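Side-chain contacts in RNA-dependent RNA Polymerase (Bombyx mori cytoplasmic polyhedrosis virus, PDB 6TZ0), which transcribes and replicates the viral double-stranded RNA genome as its RNA-directed RNA polymerase: residues G57-G62 and I315-R320; I153-V158 and A216-I221; V158-T163 and L222-S227; Y165-Y170 and Y208-V213; S227-N232 and Y308-E313. All blocks are in the same frame, centred on the assembly; numbering follows the deposited sequence.

Contact 1 opens first along the chain, at 57-62, the end of strand 54-58 and the turn of a beta hairpin. It closes last, at 315-320, so its loop encloses the other four. Contacts 2 and 3 open next on helix 145-160 and share Val158. Contact 4 opens at the start of helix 166-175 and closes on helix 206-218, nested inside both. Contact 2 closes at the end of helix 206-218, and contact 3 at the start of helix 224-237, so these two cross. Contact 5 then opens on helix 224-237, shares Ser227 with contact 3 and closes on helix 309-320. Together they tie the helices of the N-terminal region to one another and to the hairpin.

Contact 1: G57-G62 and I315-R320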
# COMPACT_ATOMS: atom_id res chain seq x y z
N GLY A 57 5.72 35.70 30.77
CA GLY A 57 6.83 35.64 29.84
C GLY A 57 6.37 36.01 28.44
O GLY A 57 5.28 36.55 28.25
N GLU A 58 7.21 35.69 27.48
CA GLU A 58 7.01 36.08 26.09
C GLU A 58 6.39 34.95 25.28
O GLU A 58 6.47 33.78 25.64
CB GLU A 58 8.33 36.52 25.46
CG GLU A 58 8.90 37.78 26.04
CD GLU A 58 10.24 38.14 25.42
OE1 GLU A 58 10.76 37.32 24.64
OE2 GLU A 58 10.76 39.23 25.72
N ASP A 59 5.79 35.32 24.15
CA ASP A 59 5.24 34.35 23.22
C ASP A 59 6.30 33.99 22.18
O ASP A 59 7.49 34.26 22.36
CB ASP A 59 3.93 34.89 22.61
CG ASP A 59 4.10 36.18 21.82
OD1 ASP A 59 5.20 36.76 21.79
OD2 ASP A 59 3.11 36.62 21.21
N SER A 60 5.89 33.38 21.07
CA SER A 60 6.82 33.02 20.01
C SER A 60 7.35 34.23 19.26
O SER A 60 8.36 34.12 18.56
CB SER A 60 6.16 32.06 19.02
OG SER A 60 5.85 30.84 19.65
N ASN A 61 6.69 35.39 19.37
CA ASN A 61 7.12 36.58 18.66
C ASN A 61 7.49 37.72 19.60
O ASN A 61 7.61 38.87 19.17
CB ASN A 61 6.04 37.02 17.67
CG ASN A 61 6.01 36.15 16.43
OD1 ASN A 61 7.04 35.88 15.83
ND2 ASN A 61 4.84 35.65 16.08
N GLY A 62 7.68 37.42 20.88
CA GLY A 62 8.24 38.38 21.81
C GLY A 62 7.26 39.28 22.53
O GLY A 62 7.67 40.31 23.07
N ILE A 315 -5.37 32.25 19.91
CA ILE A 315 -5.55 32.42 18.47
C ILE A 315 -5.97 33.85 18.14
O ILE A 315 -5.48 34.43 17.16
CB ILE A 315 -6.54 31.37 17.93
CG1 ILE A 315 -5.91 29.98 17.99
CG2 ILE A 315 -6.98 31.67 16.51
CD1 ILE A 315 -6.87 28.89 17.70
N ASN A 316 -6.84 34.45 18.95
CA ASN A 316 -7.22 35.84 18.69
C ASN A 316 -6.05 36.80 18.94
O ASN A 316 -5.90 37.81 18.23
CB ASN A 316 -8.42 36.24 19.54
CG ASN A 316 -9.66 35.48 19.15
OD1 ASN A 316 -9.88 35.19 17.98
ND2 ASN A 316 -10.51 35.19 20.12
N ARG A 317 -5.20 36.47 19.92
CA ARG A 317 -3.95 37.18 20.13
C ARG A 317 -3.04 37.09 18.91
O ARG A 317 -2.40 38.08 18.52
CB ARG A 317 -3.25 36.59 21.35
CG ARG A 317 -1.97 37.25 21.74
CD ARG A 317 -1.41 36.60 22.99
NE ARG A 317 -0.15 37.22 23.38
CZ ARG A 317 -0.06 38.29 24.15
NH1 ARG A 317 1.12 38.80 24.45
NH2 ARG A 317 -1.16 38.87 24.62
N ALA A 318 -2.96 35.91 18.29
CA ALA A 318 -2.16 35.75 17.08
C ALA A 318 -2.77 36.48 15.89
O ALA A 318 -2.04 36.96 15.01
CB ALA A 318 -1.99 34.27 16.76
N LEU A 319 -4.10 36.55 15.83
CA LEU A 319 -4.78 37.34 14.81
C LEU A 319 -4.47 38.82 14.94
O LEU A 319 -4.35 39.53 13.93
CB LEU A 319 -6.29 37.12 14.89
CG LEU A 319 -7.03 36.12 13.99
CD1 LEU A 319 -6.98 36.64 12.58
CD2 LEU A 319 -6.46 34.73 14.05
N ARG A 320 -4.34 39.32 16.17
CA ARG A 320 -4.17 40.76 16.34
C ARG A 320 -2.71 41.19 16.28
O ARG A 320 -2.37 42.15 15.60
CB ARG A 320 -4.81 41.20 17.65
CG ARG A 320 -6.31 41.03 17.66
CD ARG A 320 -6.95 41.97 16.66
NE ARG A 320 -8.40 41.91 16.71
CZ ARG A 320 -9.20 42.62 15.91
NH1 ARG A 320 -10.51 42.51 16.02
NH2 ARG A 320 -8.67 43.44 15.01
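Asp59 and Arg317 meet across this contact, the acid from a beta hairpin and the base from helix 309-320. The hairpin joins strands 54-58 and 64-68, and its connection holds a type I beta turn from Asp59 to Gly62. The ionic part is one long salt bridge. Asp59 OD2 lies 4.0 Å from Arg317 NE, so the link is electrostatic and not a hydrogen bond. The carboxylate oxygen comes to the edge of the guanidinium, near its plane. The two flat groups are turned 70° apart, which rules out a side-by-side pairing with two matched bonds. Arg317 spans the gap with an extended chain. Its CG starts opposite the backbone N (chi1 -177°), and this carries NE out from the helix toward the turn.

No hydrogen bond joins the pair; those of the Asp59 carboxylate go to other residues. OD2 is hydrogen-bonded to the hydroxyl of Tyr331 on helix 325-339, and OD1 to the backbone N of Asn63. Arg317 adds a looser charge interaction. The acid is buried, but the nearby positive charge and the two hydrogen bonds would probably favour its ionised form.

The rest is van der Waals packing and turn geometry. Arg317 rests on Leu65 and Asn63 of the hairpin. Gly62 has a positive phi, which suits glycine. The turn bond from Gly62 N to Asp59 O is weak at 3.5 Å. Asp59 CG sits between its backbone N and carbonyl carbon (chi1 61°), which directs OD1 back over the turn. There it takes a weak bond from Asn61 N at 3.2 Å.

Contact 2: I153-V158 and A216-I221; sequences IASLDV and AIMSGI
Leu156 and Met218 pack together where helix 145-160 meets the C-terminal end of helix 206-218. Helix 206-218 finishes in a Schellman motif with Gly220 at its positive-phi position. No hydrogen bond crosses between the two segments, and all four touching residues are buried.

The tight part is apolar and centres on one methyl group. Leu156 CD2 lies 3.7 Å from Met218 CE. The same methyl lies 3.8 Å from Ile217 CG2, so it sits against two neighbours on the facing helix. The Leu156 and Ile217 side chains cross at about a right angle. Met218 gets its methyl there by bending. Turns at chi2 (-78°) and chi3 (100°) fold CE back over the Leu156 backbone, where it lies 3.9 Å from Leu156 CA.

The looser part is at Ser155. Its OG is 3.8 Å from Met218 SD, a van der Waals approach of a hydroxyl to a thioether. The hydroxyl has its polar partner within its own helix, the backbone O of Val152. Leu780 and Phe783 of helix 774-786 also touch Ser155, while Tyr160 packs on Ile217 and Met218.

Beyond Met218 the chain turns away from helix 145-160 and reaches the partly exposed Gly220. Two backbone bonds close the helix end. Gly220 N reaches Ile217 O at 3.1 Å, and Ile221 N reaches Ala216 O at 3.1 Å.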
# COMPACT_ATOMS: atom_id res chain seq x y z
N ILE A 153 13.68 16.14 30.24
CA ILE A 153 13.84 17.02 31.40
C ILE A 153 15.31 17.36 31.64
O ILE A 153 15.64 18.51 31.98
CB ILE A 153 13.17 16.38 32.63
CG1 ILE A 153 11.66 16.27 32.42
CG2 ILE A 153 13.46 17.14 33.89
CD1 ILE A 153 10.97 17.59 32.22
N ALA A 154 16.22 16.41 31.39
CA ALA A 154 17.65 16.66 31.52
C ALA A 154 18.14 17.68 30.49
O ALA A 154 18.94 18.56 30.82
CB ALA A 154 18.42 15.36 31.36
N SER A 155 17.64 17.57 29.25
CA SER A 155 18.02 18.53 28.22
C SER A 155 17.52 19.93 28.55
O SER A 155 18.26 20.91 28.39
CB SER A 155 17.47 18.08 26.87
OG SER A 155 16.06 18.15 26.88
N LEU A 156 16.28 20.03 29.04
CA LEU A 156 15.74 21.34 29.43
C LEU A 156 16.50 21.94 30.61
O LEU A 156 16.73 23.16 30.65
CB LEU A 156 14.26 21.20 29.77
CG LEU A 156 13.23 21.01 28.67
CD1 LEU A 156 11.99 20.43 29.26
CD2 LEU A 156 12.89 22.35 28.10
N ASP A 157 16.92 21.10 31.56
CA ASP A 157 17.67 21.60 32.72
C ASP A 157 19.04 22.11 32.32
O ASP A 157 19.48 23.16 32.80
CB ASP A 157 17.83 20.50 33.77
CG ASP A 157 16.54 20.17 34.47
OD1 ASP A 157 15.64 21.03 34.50
OD2 ASP A 157 16.44 19.06 35.02
N VAL A 158 19.74 21.38 31.45
CA VAL A 158 21.08 21.81 31.07
C VAL A 158 21.03 23.03 30.15
O VAL A 158 21.88 23.92 30.24
CB VAL A 158 21.85 20.62 30.44
CG1 VAL A 158 23.20 21.03 29.89
CG2 VAL A 158 22.05 19.57 31.49
N ALA A 216 9.20 20.58 21.70
CA ALA A 216 8.81 21.84 21.09
C ALA A 216 9.46 23.04 21.76
O ALA A 216 9.76 24.04 21.09
CB ALA A 216 7.29 21.99 21.12
N ILE A 217 9.69 22.98 23.07
CA ILE A 217 10.42 24.05 23.75
C ILE A 217 11.89 24.03 23.32
O ILE A 217 12.48 25.09 23.05
CB ILE A 217 10.28 23.93 25.27
CG1 ILE A 217 8.84 24.11 25.70
CG2 ILE A 217 11.10 24.99 25.98
CD1 ILE A 217 8.64 23.72 27.13
N MET A 218 12.49 22.84 23.24
CA MET A 218 13.87 22.72 22.76
C MET A 218 14.03 23.17 21.32
O MET A 218 15.11 23.62 20.92
CB MET A 218 14.33 21.26 22.90
CG MET A 218 14.68 20.82 24.32
SD MET A 218 16.29 21.40 24.86
CE MET A 218 15.82 22.79 25.86
N SER A 219 12.96 23.09 20.53
CA SER A 219 12.95 23.52 19.15
C SER A 219 12.90 25.03 18.98
O SER A 219 13.19 25.53 17.90
CB SER A 219 11.74 22.89 18.46
OG SER A 219 11.88 21.49 18.40
N GLY A 220 12.52 25.77 20.02
CA GLY A 220 12.28 27.18 19.86
C GLY A 220 10.90 27.53 19.34
O GLY A 220 10.65 28.69 19.04
N ILE A 221 10.02 26.54 19.23
CA ILE A 221 8.67 26.78 18.73
C ILE A 221 7.76 27.27 19.85
O ILE A 221 7.03 28.26 19.70
CB ILE A 221 8.13 25.50 18.08
CG1 ILE A 221 8.98 25.16 16.85
CG2 ILE A 221 6.67 25.64 17.71
CD1 ILE A 221 8.75 23.79 16.32

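Contact 3: V158-T163 and L222-S227; sequences VWYQTT and LTHVES
Glu226 OE1 is gripped by two groups, Thr223 N at 3.2 Å and the hydroxyl of Ser60. Glu226 lies two residues after His224, which meets Tyr160 across the contact. Thr223 N comes from above the carboxylate plane. In return, Glu226 N gives a weak bond to Thr223 OG1 at 3.5 Å. Together they form a capping box, with Thr223 as N-cap of helix 224-237. Thr223 OG1 is also hydrogen-bonded to Glu58 O of the hairpin. His224 projects from this first turn with CG anti to the carbonyl carbon (chi1 -67°), which points its ring at Tyr160.

The contact itself is a T-shaped aromatic pair. The edge of the His224 ring points at the face of Tyr160, with the planes at 71° and the centroids 4.8 Å apart. His224 NE2 does the touching. It lies 3.6 Å from Tyr160 CE1 and is offset toward the rim. The opposite face of the tyrosine is met by its neighbour Trp159, whose CD1 stands 3.4 Å above the ring plane. The phenol ring is thus held between an imidazole edge and an indole. Helix 145-160 ends right after Tyr160, where Gln161 takes a positive phi and its NE2 is hydrogen-bonded to Ser13 O.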
# COMPACT_ATOMS: atom_id res chain seq x y z
N VAL A 158 19.74 21.38 31.45
CA VAL A 158 21.08 21.81 31.07
C VAL A 158 21.03 23.03 30.15
O VAL A 158 21.88 23.92 30.24
CB VAL A 158 21.85 20.62 30.44
CG1 VAL A 158 23.20 21.03 29.89
CG2 VAL A 158 22.05 19.57 31.49
N TRP A 159 19.98 23.14 29.32
CA TRP A 159 19.87 24.32 28.47
C TRP A 159 19.54 25.56 29.28
O TRP A 159 20.20 26.59 29.14
CB TRP A 159 18.82 24.10 27.38
CG TRP A 159 18.78 25.22 26.37
CD1 TRP A 159 18.01 26.34 26.42
CD2 TRP A 159 19.51 25.29 25.14
NE1 TRP A 159 18.24 27.12 25.32
CE2 TRP A 159 19.15 26.49 24.51
CE3 TRP A 159 20.43 24.45 24.51
CZ2 TRP A 159 19.68 26.88 23.29
CZ3 TRP A 159 20.96 24.84 23.30
CH2 TRP A 159 20.58 26.04 22.70
N TYR A 160 18.51 25.50 30.12
CA TYR A 160 18.07 26.71 30.81
C TYR A 160 18.75 26.95 32.15
O TYR A 160 18.45 27.95 32.80
CB TYR A 160 16.55 26.67 31.00
CG TYR A 160 15.83 26.94 29.71
CD1 TYR A 160 15.58 28.24 29.30
CD2 TYR A 160 15.44 25.90 28.88
CE1 TYR A 160 14.93 28.50 28.11
CE2 TYR A 160 14.79 26.15 27.69
CZ TYR A 160 14.55 27.45 27.32
OH TYR A 160 13.90 27.70 26.13
N GLN A 161 19.62 26.02 32.60
CA GLN A 161 20.48 26.13 33.78
C GLN A 161 19.71 26.25 35.10
O GLN A 161 20.33 26.38 36.16
CB GLN A 161 21.47 27.29 33.67
CG GLN A 161 22.49 27.14 32.57
CD GLN A 161 23.48 28.28 32.56
OE1 GLN A 161 23.45 29.16 33.42
NE2 GLN A 161 24.34 28.30 31.55
N THR A 162 18.38 26.21 35.07
CA THR A 162 17.55 26.31 36.25
C THR A 162 16.53 25.19 36.21
O THR A 162 16.36 24.53 35.18
CB THR A 162 16.79 27.64 36.36
OG1 THR A 162 15.87 27.75 35.27
CG2 THR A 162 17.75 28.83 36.33
N THR A 163 15.86 24.98 37.32
CA THR A 163 14.88 23.91 37.41
C THR A 163 13.45 24.42 37.59
O THR A 163 12.53 23.60 37.70
CB THR A 163 15.26 22.97 38.56
OG1 THR A 163 14.42 21.81 38.53
CG2 THR A 163 15.13 23.66 39.90
N LEU A 222 7.80 26.61 21.00
CA LEU A 222 7.01 27.01 22.15
C LEU A 222 7.90 27.63 23.21
O LEU A 222 9.02 27.17 23.44
CB LEU A 222 6.25 25.83 22.75
CG LEU A 222 5.13 25.21 21.94
CD1 LEU A 222 4.59 24.01 22.67
CD2 LEU A 222 4.03 26.22 21.70
N THR A 223 7.41 28.68 23.85
CA THR A 223 8.04 29.22 25.04
C THR A 223 7.48 28.49 26.26
O THR A 223 6.75 27.50 26.13
CB THR A 223 7.85 30.73 25.10
OG1 THR A 223 6.46 31.03 25.22
CG2 THR A 223 8.38 31.37 23.84
N HIS A 224 7.79 28.96 27.46
CA HIS A 224 7.30 28.27 28.65
C HIS A 224 5.83 28.59 28.91
O HIS A 224 5.06 27.70 29.31
CB HIS A 224 8.16 28.63 29.86
CG HIS A 224 9.56 28.09 29.77
ND1 HIS A 224 9.86 26.76 29.96
CD2 HIS A 224 10.73 28.71 29.49
CE1 HIS A 224 11.16 26.58 29.82
NE2 HIS A 224 11.71 27.74 29.53
N VAL A 225 5.42 29.83 28.65
CA VAL A 225 4.02 30.19 28.84
C VAL A 225 3.17 29.53 27.76
O VAL A 225 2.03 29.10 28.01
CB VAL A 225 3.88 31.72 28.81
CG1 VAL A 225 2.58 32.13 29.44
CG2 VAL A 225 5.06 32.39 29.45
N GLU A 226 3.71 29.42 26.55
CA GLU A 226 3.03 28.69 25.50
C GLU A 226 2.97 27.20 25.79
O GLU A 226 2.02 26.53 25.38
CB GLU A 226 3.71 28.96 24.17
CG GLU A 226 3.48 30.36 23.64
CD GLU A 226 4.21 30.62 22.35
OE1 GLU A 226 5.06 29.79 21.98
OE2 GLU A 226 3.92 31.64 21.69
N SER A 227 3.95 26.67 26.53
CA SER A 227 3.85 25.28 26.97
C SER A 227 2.76 25.10 28.01
O SER A 227 2.12 24.05 28.04
CB SER A 227 5.19 24.81 27.54
OG SER A 227 5.48 25.44 28.77

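Contact 4: Y165-Y170 and Y208-V213; sequences YPLRTY and YTCCQV
Leu167 reaches across to Cys210 and Val213, which lie one helical turn apart on helix 206-218. With CG opposite the backbone N (chi1 -170°), the branch is carried toward helix 206-218, where its two methyls split between backbone and side chains. CD2 rests on the backbone, 3.8 Å from Cys210 O. CD1 faces the side chains, with Cys210 SG at 4.2 Å and Val213 CG1 at 4.5 Å. The packing is apolar and rather loose. The backbones are nearest at Leu167 CA and Cys210 CA, 7.5 Å apart.

The second shell sets the helix start that carries Leu167. Pro166 O accepts two bonds, from Tyr170 N at 3.0 Å and from Thr169 OG1 at 2.6 Å. The threonine hydroxyl is tilted 25° from the carbonyl plane. Arg168 CG lies over one face of the Tyr165 ring. Both residues then bind Asp157 of helix 145-160, Tyr165 by its hydroxyl and Arg168 by a salt bridge.

Helix 166-175 packs against three others. Helix 206-218 takes Leu167, Leu156 of helix 145-160 also packs on Leu167, and helix 224-237 meets Pro166 and Tyr170 through Ile228.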
# COMPACT_ATOMS: atom_id res chain seq x y z
N TYR A 165 10.80 25.76 35.70
CA TYR A 165 10.01 26.00 34.50
C TYR A 165 8.77 25.12 34.58
O TYR A 165 8.79 24.08 35.25
CB TYR A 165 10.84 25.74 33.22
CG TYR A 165 11.47 24.38 33.11
CD1 TYR A 165 10.79 23.32 32.52
CD2 TYR A 165 12.76 24.16 33.56
CE1 TYR A 165 11.37 22.09 32.42
CE2 TYR A 165 13.34 22.93 33.45
CZ TYR A 165 12.64 21.90 32.88
OH TYR A 165 13.23 20.66 32.79
N PRO A 166 7.64 25.54 33.96
CA PRO A 166 6.34 24.92 34.30
C PRO A 166 6.17 23.45 33.96
O PRO A 166 5.25 22.80 34.49
CB PRO A 166 5.35 25.77 33.50
CG PRO A 166 6.02 27.04 33.30
CD PRO A 166 7.45 26.74 33.14
N LEU A 167 7.02 22.89 33.10
CA LEU A 167 6.86 21.50 32.72
C LEU A 167 7.25 20.58 33.87
O LEU A 167 6.72 19.46 33.99
CB LEU A 167 7.66 21.19 31.46
CG LEU A 167 7.41 19.84 30.78
CD1 LEU A 167 5.97 19.74 30.31
CD2 LEU A 167 8.36 19.62 29.62
N ARG A 168 8.11 21.05 34.78
CA ARG A 168 8.40 20.29 35.99
C ARG A 168 7.18 20.20 36.90
O ARG A 168 6.91 19.14 37.47
CB ARG A 168 9.57 20.92 36.76
CG ARG A 168 10.85 21.02 36.00
CD ARG A 168 11.33 19.66 35.56
NE ARG A 168 11.68 18.76 36.65
CZ ARG A 168 12.90 18.65 37.17
NH1 ARG A 168 13.89 19.38 36.69
NH2 ARG A 168 13.13 17.79 38.15
N THR A 169 6.43 21.29 37.03
CA THR A 169 5.23 21.25 37.86
C THR A 169 4.14 20.43 37.21
O THR A 169 3.37 19.78 37.92
CB THR A 169 4.72 22.66 38.14
OG1 THR A 169 4.28 23.25 36.91
CG2 THR A 169 5.83 23.49 38.72
N TYR A 170 4.07 20.41 35.87
CA TYR A 170 3.15 19.48 35.20
C TYR A 170 3.53 18.02 35.45
O TYR A 170 2.65 17.20 35.73
CB TYR A 170 3.07 19.77 33.70
CG TYR A 170 2.09 20.85 33.35
CD1 TYR A 170 0.72 20.58 33.32
CD2 TYR A 170 2.51 22.13 33.02
CE1 TYR A 170 -0.19 21.56 33.00
CE2 TYR A 170 1.60 23.11 32.69
CZ TYR A 170 0.25 22.82 32.68
OH TYR A 170 -0.66 23.79 32.35
N TYR A 208 4.40 10.82 27.01
CA TYR A 208 4.78 11.13 25.64
C TYR A 208 4.34 12.53 25.24
O TYR A 208 5.04 13.20 24.47
CB TYR A 208 4.17 10.10 24.69
CG TYR A 208 4.53 8.67 24.99
CD1 TYR A 208 5.84 8.22 24.87
CD2 TYR A 208 3.55 7.74 25.32
CE1 TYR A 208 6.17 6.91 25.13
CE2 TYR A 208 3.88 6.42 25.57
CZ TYR A 208 5.19 6.02 25.48
OH TYR A 208 5.53 4.71 25.72
N THR A 209 3.21 12.99 25.77
CA THR A 209 2.76 14.36 25.53
C THR A 209 3.72 15.38 26.13
O THR A 209 4.06 16.37 25.48
CB THR A 209 1.36 14.54 26.11
OG1 THR A 209 0.48 13.56 25.55
CG2 THR A 209 0.82 15.92 25.78
N CYS A 210 4.18 15.14 27.36
CA CYS A 210 5.19 15.99 27.98
C CYS A 210 6.52 15.92 27.23
O CYS A 210 7.22 16.94 27.14
CB CYS A 210 5.40 15.60 29.44
SG CYS A 210 4.04 16.00 30.55
N CYS A 211 6.88 14.75 26.69
CA CYS A 211 8.08 14.65 25.87
C CYS A 211 7.97 15.48 24.60
O CYS A 211 8.93 16.14 24.20
CB CYS A 211 8.36 13.19 25.52
SG CYS A 211 8.98 12.17 26.86
N GLN A 212 6.79 15.51 23.99
CA GLN A 212 6.61 16.32 22.78
C GLN A 212 6.60 17.81 23.09
O GLN A 212 7.14 18.61 22.32
CB GLN A 212 5.33 15.92 22.06
CG GLN A 212 5.17 16.59 20.71
CD GLN A 212 6.23 16.15 19.73
OE1 GLN A 212 6.57 14.97 19.66
NE2 GLN A 212 6.76 17.09 18.97
N VAL A 213 6.01 18.21 24.22
CA VAL A 213 6.00 19.63 24.57
C VAL A 213 7.40 20.10 24.94
O VAL A 213 7.82 21.21 24.56
CB VAL A 213 4.97 19.88 25.70
CG1 VAL A 213 5.05 21.30 26.22
CG2 VAL A 213 3.58 19.65 25.16

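Contact 5: S227-N232 and Y308-E313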
# COMPACT_ATOMS: atom_id res chain seq x y z
N SER A 227 3.95 26.67 26.53
CA SER A 227 3.85 25.28 26.97
C SER A 227 2.76 25.10 28.01
O SER A 227 2.12 24.05 28.04
CB SER A 227 5.19 24.81 27.54
OG SER A 227 5.48 25.44 28.77
N ILE A 228 2.54 26.12 28.85
CA ILE A 228 1.40 26.09 29.76
C ILE A 228 0.09 26.03 28.99
O ILE A 228 -0.79 25.22 29.29
CB ILE A 228 1.42 27.31 30.69
CG1 ILE A 228 2.66 27.30 31.56
CG2 ILE A 228 0.21 27.34 31.58
CD1 ILE A 228 2.82 28.55 32.29
N VAL A 229 -0.04 26.88 27.97
CA VAL A 229 -1.26 26.92 27.14
C VAL A 229 -1.48 25.58 26.43
O VAL A 229 -2.60 25.05 26.40
CB VAL A 229 -1.17 28.08 26.14
CG1 VAL A 229 -2.38 28.10 25.21
CG2 VAL A 229 -1.05 29.40 26.87
N ALA A 230 -0.39 24.99 25.92
CA ALA A 230 -0.47 23.70 25.23
C ALA A 230 -0.91 22.58 26.17
O ALA A 230 -1.83 21.82 25.85
CB ALA A 230 0.89 23.37 24.61
N MET A 231 -0.28 22.48 27.35
CA MET A 231 -0.62 21.41 28.29
C MET A 231 -2.03 21.57 28.86
O MET A 231 -2.73 20.57 29.09
CB MET A 231 0.40 21.35 29.42
CG MET A 231 1.77 20.86 28.99
SD MET A 231 1.70 19.21 28.28
CE MET A 231 1.21 18.23 29.69
N ASN A 232 -2.48 22.82 29.07
CA ASN A 232 -3.85 23.04 29.51
C ASN A 232 -4.85 22.60 28.45
O ASN A 232 -5.88 22.00 28.77
CB ASN A 232 -4.09 24.51 29.85
CG ASN A 232 -3.32 24.96 31.07
OD1 ASN A 232 -3.10 24.20 32.00
ND2 ASN A 232 -2.95 26.23 31.08
N TYR A 308 -11.42 25.42 23.30
CA TYR A 308 -11.14 25.82 24.67
C TYR A 308 -10.73 27.28 24.70
O TYR A 308 -9.84 27.69 23.94
CB TYR A 308 -10.03 24.91 25.20
CG TYR A 308 -9.54 25.15 26.60
CD1 TYR A 308 -10.38 24.98 27.69
CD2 TYR A 308 -8.21 25.46 26.83
CE1 TYR A 308 -9.92 25.18 28.97
CE2 TYR A 308 -7.74 25.64 28.11
CZ TYR A 308 -8.59 25.51 29.18
OH TYR A 308 -8.11 25.70 30.45
N PRO A 309 -11.36 28.11 25.55
CA PRO A 309 -11.22 29.57 25.39
C PRO A 309 -9.85 30.14 25.71
O PRO A 309 -9.57 31.27 25.29
CB PRO A 309 -12.29 30.12 26.35
CG PRO A 309 -12.51 29.04 27.32
CD PRO A 309 -12.35 27.77 26.58
N GLU A 310 -8.98 29.41 26.41
CA GLU A 310 -7.60 29.87 26.53
C GLU A 310 -6.87 29.74 25.20
O GLU A 310 -6.14 30.65 24.78
CB GLU A 310 -6.88 29.08 27.62
CG GLU A 310 -5.46 29.54 27.90
CD GLU A 310 -4.78 28.69 28.95
OE1 GLU A 310 -5.38 27.69 29.40
OE2 GLU A 310 -3.64 29.01 29.33
N PHE A 311 -7.07 28.62 24.51
CA PHE A 311 -6.48 28.42 23.20
C PHE A 311 -7.13 29.33 22.16
O PHE A 311 -6.46 29.84 21.26
CB PHE A 311 -6.59 26.95 22.82
CG PHE A 311 -5.99 26.60 21.51
CD1 PHE A 311 -4.63 26.72 21.31
CD2 PHE A 311 -6.77 26.09 20.49
CE1 PHE A 311 -4.07 26.40 20.10
CE2 PHE A 311 -6.21 25.75 19.28
CZ PHE A 311 -4.86 25.91 19.09
N ASN A 312 -8.44 29.56 22.28
CA ASN A 312 -9.13 30.51 21.42
C ASN A 312 -8.62 31.93 21.64
O ASN A 312 -8.48 32.72 20.70
CB ASN A 312 -10.63 30.44 21.67
CG ASN A 312 -11.44 31.14 20.60
OD1 ASN A 312 -10.91 31.57 19.58
ND2 ASN A 312 -12.73 31.27 20.83
N GLU A 313 -8.31 32.28 22.90
CA GLU A 313 -7.80 33.60 23.19
C GLU A 313 -6.37 33.75 22.68
O GLU A 313 -5.97 34.84 22.23
CB GLU A 313 -7.89 33.86 24.69
CG GLU A 313 -7.57 35.28 25.12
CD GLU A 313 -7.84 35.51 26.60
OE1 GLU A 313 -8.24 34.55 27.30
OE2 GLU A 313 -7.66 36.66 27.07
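The two helices come nearest at Val229 CA and Phe311 CA, 6.7 Å apart. The side chains that bridge them are Val229 and Asn232 on one helix, Tyr308 and Glu310 on the other. Glu310 extends fully, with CG opposite the backbone N (chi1 -176°), and lays its carboxylate beside Asn232. The amide N is shared by both oxygens. Asn232 ND2 gives weak bonds to Glu310 OE1 at 3.3 Å and to Glu310 OE2 at 3.4 Å. The amide and carboxylate planes are 36° apart. OE2 also rests on an apolar neighbour, Val229 CG2, at 3.6 Å.

This is packing between helix 224-237 and the N-terminal end of helix 309-320, with Tyr308 at the N-cap position. Glu310 sits in the first turn of that helix, where the helix dipole would be expected to favour its negative charge. The Tyr308 ring approaches Asn232 through its CE2, 4.2 Å from Asn232 CB. The backbone N of Glu310 stands 4.0 Å above one face of the same ring.

Firmer bonds fix the Asn232 amide. Its OD1 is hydrogen-bonded to Tyr170 OH and Thr70 N, and its ND2 to Thr68 O. Ala67 of strand 64-68 touches both Val229 and Glu310. Two histidines of helix 224-237 extend the interface, His236 stacking with Tyr308 and His233 with Phe311.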